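Local atomic coordinates of Lin2634 protein (Listeria innocua, PDB entry 3MZO), a protein that binds calcium ions and is probably a metal-dependent phosphohydrolase of the HD-domain superfamily, related to the 5'-deoxynucleotidase YfbR. Residues 4-7 with 8-11; 147-151 with 152-156. One frame throughout, in Å; residues are numbered along the deposited sequence.

Contact 1. Residues 4-7 with 8-11; sequences IHQY and FQSL
Ile4 and Phe8, on the N-terminal helix 4-13, show how side chains one turn apart pack along a helix of the all-helical HD-domain fold. The backbone supplies the regular i to i+4 ladder. Phe8 N donates to Ile4 O at 2.8 Å, and equivalent bonds run from Gln9 N to His5 O and from Ser10 N to Gln6 O; the next, from Leu11 N to Tyr7 O, is weak at 3.3 Å. Tyr7 O is also approached by the Ser10 hydroxyl, which turns back onto the preceding turn with chi1 at 81°; Ser10 OG additionally bonds to the hydroxyl of Tyr70.

Apolar contacts line one flank. The CG2 branch of Ile4 sits over a face of the Phe8 ring as a CH-pi contact, 3.8 Å from the ring centroid and 16° off the normal. Tyr7 and Phe8 meet rim to rim, their planes inclined at 48°, with Tyr7 CD2 3.6 Å from Phe8 CD1. The far end of the Tyr7 ring reaches Leu11 CD2, while the ring of Tyr117 makes an edge-to-face pair with that of Tyr7.

Around the helix, His5 belongs to a subunit interface: its two ring nitrogens bond to Glu193 and Tyr144 of the second subunit, which fixes the rotation of the imidazole. Within the helix, the aliphatic part of Gln9 lies over one face of that ring, its CG 4.2 Å from the His5 ring centroid.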
loop_
_atom_site.group_PDB
_atom_site.type_symbol
_atom_site.label_atom_id
_atom_site.label_comp_id
_atom_site.label_asym_id
_atom_site.label_seq_id
_atom_site.Cartn_x
_atom_site.Cartn_y
_atom_site.Cartn_z
ATOM N N ILE B 4 12.071 10.999 26.679
ATOM C CA ILE B 4 10.870 10.191 26.558
ATOM C C ILE B 4 10.073 10.529 25.266
ATOM O O ILE B 4 9.436 9.655 24.698
ATOM C CB ILE B 4 10.039 10.313 27.829
ATOM C CG1 ILE B 4 10.831 9.736 29.017
ATOM C CG2 ILE B 4 8.696 9.572 27.671
ATOM C CD1 ILE B 4 11.232 8.236 28.890
ATOM N N HIS B 5 10.158 11.776 24.793
ATOM C CA HIS B 5 9.531 12.169 23.529
ATOM C C HIS B 5 9.952 11.233 22.393
ATOM O O HIS B 5 9.100 10.695 21.671
ATOM C CB HIS B 5 9.862 13.610 23.187
ATOM C CG HIS B 5 9.604 13.969 21.769
ATOM N ND1 HIS B 5 8.332 14.014 21.236
ATOM C CD2 HIS B 5 10.454 14.268 20.756
ATOM C CE1 HIS B 5 8.414 14.354 19.961
ATOM N NE2 HIS B 5 9.688 14.512 19.646
ATOM N N GLN B 6 11.247 10.983 22.294
ATOM C CA GLN B 6 11.786 10.114 21.259
ATOM C C GLN B 6 11.242 8.699 21.457
ATOM O O GLN B 6 10.922 7.998 20.505
ATOM C CB GLN B 6 13.334 10.063 21.288
ATOM C CG GLN B 6 14.054 11.413 21.337
ATOM C CD GLN B 6 13.907 12.238 20.062
ATOM O OE1 GLN B 6 13.648 11.697 18.977
ATOM N NE2 GLN B 6 14.081 13.567 20.189
ATOM N N TYR B 7 11.138 8.277 22.698
ATOM C CA TYR B 7 10.632 6.946 22.993
ATOM C C TYR B 7 9.154 6.833 22.563
ATOM O O TYR B 7 8.754 5.824 21.959
ATOM C CB TYR B 7 10.768 6.647 24.489
ATOM C CG TYR B 7 9.948 5.459 24.924
ATOM C CD1 TYR B 7 10.333 4.173 24.579
ATOM C CD2 TYR B 7 8.766 5.618 25.657
ATOM C CE1 TYR B 7 9.580 3.063 24.966
ATOM C CE2 TYR B 7 7.982 4.510 26.018
ATOM C CZ TYR B 7 8.403 3.240 25.672
ATOM O OH TYR B 7 7.672 2.143 26.032
ATOM N N PHE B 8 8.358 7.868 22.864
ATOM C CA PHE B 8 6.953 7.876 22.459
ATOM C C PHE B 8 6.824 7.827 20.924
ATOM O O PHE B 8 5.946 7.139 20.397
ATOM C CB PHE B 8 6.213 9.113 23.019
ATOM C CG PHE B 8 5.855 9.026 24.510
ATOM C CD1 PHE B 8 6.012 7.872 25.240
ATOM C CD2 PHE B 8 5.285 10.114 25.131
ATOM C CE1 PHE B 8 5.646 7.826 26.592
ATOM C CE2 PHE B 8 4.924 10.088 26.460
ATOM C CZ PHE B 8 5.090 8.944 27.197
ATOM N N GLN B 9 7.702 8.537 20.201
ATOM C CA GLN B 9 7.639 8.518 18.725
ATOM C C GLN B 9 7.960 7.152 18.229
ATOM O O GLN B 9 7.317 6.690 17.299
ATOM C CB GLN B 9 8.626 9.469 18.070
ATOM C CG GLN B 9 8.271 10.899 18.227
ATOM C CD GLN B 9 9.330 11.768 17.629
ATOM O OE1 GLN B 9 10.526 11.610 17.918
ATOM N NE2 GLN B 9 8.911 12.685 16.789
ATOM N N SER B 10 8.925 6.498 18.883
ATOM C CA SER B 10 9.352 5.167 18.478
ATOM C C SER B 10 8.211 4.153 18.496
ATOM O O SER B 10 8.241 3.166 17.761
ATOM C CB SER B 10 10.475 4.649 19.374
ATOM O OG SER B 10 9.969 4.124 20.596
ATOM N N LEU B 11 7.231 4.349 19.381
ATOM C CA LEU B 11 6.135 3.377 19.501
ATOM C C LEU B 11 5.367 3.280 18.177
ATOM O O LEU B 11 4.922 2.190 17.794
ATOM C CB LEU B 11 5.170 3.750 20.640
ATOM C CG LEU B 11 5.722 3.828 22.032
ATOM C CD1 LEU B 11 4.703 4.529 23.035
ATOM C CD2 LEU B 11 6.097 2.451 22.448
#

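Contact 2. Residues 147-151 with 152-156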
loop_
_atom_site.group_PDB
_atom_site.type_symbol
_atom_site.label_atom_id
_atom_site.label_comp_id
_atom_site.label_asym_id
_atom_site.label_seq_id
_atom_site.Cartn_x
_atom_site.Cartn_y
_atom_site.Cartn_z
ATOM N N PHE B 147 -2.568 -20.174 11.301
ATOM C CA PHE B 147 -3.872 -20.788 11.112
ATOM C C PHE B 147 -4.677 -20.008 10.079
ATOM O O PHE B 147 -5.269 -20.595 9.168
ATOM C CB PHE B 147 -4.613 -20.831 12.463
ATOM C CG PHE B 147 -5.981 -21.410 12.391
ATOM C CD1 PHE B 147 -6.171 -22.774 12.522
ATOM C CD2 PHE B 147 -7.085 -20.591 12.217
ATOM C CE1 PHE B 147 -7.469 -23.337 12.465
ATOM C CE2 PHE B 147 -8.384 -21.137 12.161
ATOM C CZ PHE B 147 -8.569 -22.516 12.277
ATOM N N GLY B 148 -4.674 -18.693 10.220
ATOM C CA GLY B 148 -5.399 -17.819 9.309
ATOM C C GLY B 148 -4.931 -18.035 7.890
ATOM O O GLY B 148 -5.736 -18.176 6.996
ATOM N N GLU B 149 -3.619 -18.077 7.690
ATOM C CA GLU B 149 -3.061 -18.293 6.359
ATOM C C GLU B 149 -3.424 -19.663 5.772
ATOM O O GLU B 149 -3.779 -19.779 4.589
ATOM C CB GLU B 149 -1.545 -18.046 6.378
ATOM C CG GLU B 149 -1.180 -16.565 6.727
ATOM C CD GLU B 149 -1.756 -15.540 5.738
ATOM O OE1 GLU B 149 -1.670 -15.781 4.520
ATOM O OE2 GLU B 149 -2.252 -14.470 6.169
ATOM N N ILE B 150 -3.368 -20.695 6.605
ATOM C CA ILE B 150 -3.664 -22.043 6.168
ATOM C C ILE B 150 -5.124 -22.186 5.779
ATOM O O ILE B 150 -5.455 -22.831 4.781
ATOM C CB ILE B 150 -3.322 -23.065 7.269
ATOM C CG1 ILE B 150 -1.812 -23.102 7.488
ATOM C CG2 ILE B 150 -3.843 -24.456 6.901
ATOM C CD1 ILE B 150 -1.420 -23.660 8.849
ATOM N N GLN B 151 -5.981 -21.577 6.574
ATOM C CA GLN B 151 -7.422 -21.496 6.309
ATOM C C GLN B 151 -7.690 -20.900 4.940
ATOM O O GLN B 151 -8.572 -21.368 4.223
ATOM C CB GLN B 151 -8.099 -20.593 7.333
ATOM C CG GLN B 151 -9.261 -21.209 8.014
ATOM C CD GLN B 151 -9.861 -20.291 9.063
ATOM O OE1 GLN B 151 -9.161 -19.469 9.684
ATOM N NE2 GLN B 151 -11.172 -20.413 9.256
ATOM N N LYS B 152 -6.921 -19.870 4.591
ATOM C CA LYS B 152 -7.087 -19.170 3.301
ATOM C C LYS B 152 -6.399 -19.874 2.148
ATOM O O LYS B 152 -6.447 -19.418 1.007
ATOM C CB LYS B 152 -6.613 -17.722 3.427
ATOM C CG LYS B 152 -7.397 -16.883 4.402
ATOM C CD LYS B 152 -6.798 -15.456 4.449
ATOM C CE LYS B 152 -7.531 -14.493 5.322
ATOM N NZ LYS B 152 -7.346 -14.809 6.779
ATOM N N GLY B 153 -5.782 -21.015 2.437
ATOM C CA GLY B 153 -5.128 -21.830 1.422
ATOM C C GLY B 153 -3.824 -21.209 0.919
ATOM O O GLY B 153 -3.462 -21.391 -0.223
ATOM N N ASN B 154 -3.132 -20.458 1.766
ATOM C CA ASN B 154 -1.863 -19.909 1.393
ATOM C C ASN B 154 -0.974 -21.031 0.843
ATOM O O ASN B 154 -0.781 -22.047 1.492
ATOM C CB ASN B 154 -1.200 -19.241 2.597
ATOM C CG ASN B 154 0.041 -18.459 2.216
ATOM O OD1 ASN B 154 0.891 -18.979 1.499
ATOM N ND2 ASN B 154 0.156 -17.212 2.707
ATOM N N PRO B 155 -0.428 -20.846 -0.355
ATOM C CA PRO B 155 0.274 -21.974 -0.909
ATOM C C PRO B 155 1.597 -22.337 -0.225
ATOM O O PRO B 155 2.090 -23.418 -0.473
ATOM C CB PRO B 155 0.504 -21.577 -2.377
ATOM C CG PRO B 155 0.265 -20.094 -2.442
ATOM C CD PRO B 155 -0.675 -19.775 -1.337
ATOM N N GLU B 156 2.156 -21.475 0.618
ATOM C CA GLU B 156 3.463 -21.739 1.209
ATOM C C GLU B 156 3.423 -22.723 2.367
ATOM O O GLU B 156 2.753 -22.477 3.370
ATOM C CB GLU B 156 4.100 -20.428 1.706
ATOM C CG GLU B 156 4.562 -19.479 0.593
ATOM C CD GLU B 156 5.718 -20.031 -0.246
ATOM O OE1 GLU B 156 6.322 -21.066 0.115
ATOM O OE2 GLU B 156 6.034 -19.423 -1.286
HETATM O O HOH W 1 -4.610 -14.699 7.419
#
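Lys152, Glu149 and Asn154 knit the end of helix 129-151 to the loop that follows it. Lys152 runs back along the last turn: its CG lies 3.3 Å from Gly148 O, and its extended chain bends only at the final torsion (chi4 71°), placing the ammonium group beside Gly148. A water joins it to Glu149, accepting from Lys152 NZ at 2.8 Å and donating to Glu149 OE2. The water thus bridges the two charged groups, Lys152 NZ and Glu149 OE2 being 5.1 Å apart, and the lysine also bonds to Gln27 OE1.

The backbone beneath these side chains forms a Schellman motif, a common way of ending an alpha-helix. Lys152 N still bonds to Gly148 O, but Gly153 takes up positive phi and the chain turns out of the helix. Asn154 N then reaches back to Glu149 O at 3.0 Å, while Gly153 N donates to Ile150 O from well above the carbonyl plane, away from the lone pairs.

Asn154 repeats this backward link with its side chain. Its CG stands anti to the backbone N (chi1 -171°), and ND2 gives a nearly straight bond of 2.9 Å to Glu149 OE1. The oxygen lies in the amide plane of Asn154, whereas ND2 meets it on the anti side and somewhat out of the carboxylate plane, the two groups being turned 77° apart. Glu149 is buried, and the backbone NH groups of Tyr26 and Gln27 also bind its two oxygens, so donors surround the carboxylate and would be expected to stabilise its negative charge. ND2 is shared with Phe24 O. At the other end of the same amide, Asn154 OD1 accepts from Glu156 N at 2.9 Å, closing an Asx turn.

Overall arrangement
Both contacts are local, yet they treat a helix differently. Contact 1 lies within helix 4-13, is mostly buried, and combines the regular helical ladder with aromatic and aliphatic packing; much of its cover comes from a second subunit. Contact 2 lies at the surface, where helix 129-151 ends, and relies on polar side chains, a water and a changed backbone pattern, with the loop around residues 24-27 binding its one buried carboxylate. The centres of contact 1 and contact 2 are about 36 Å apart, and the nearest atoms of contact 1 and contact 2 about 22 Å apart, without touching. They share no secondary-structure element; helix 129-151, whose end contact 2 forms, also carries the calcium ligand Asp138.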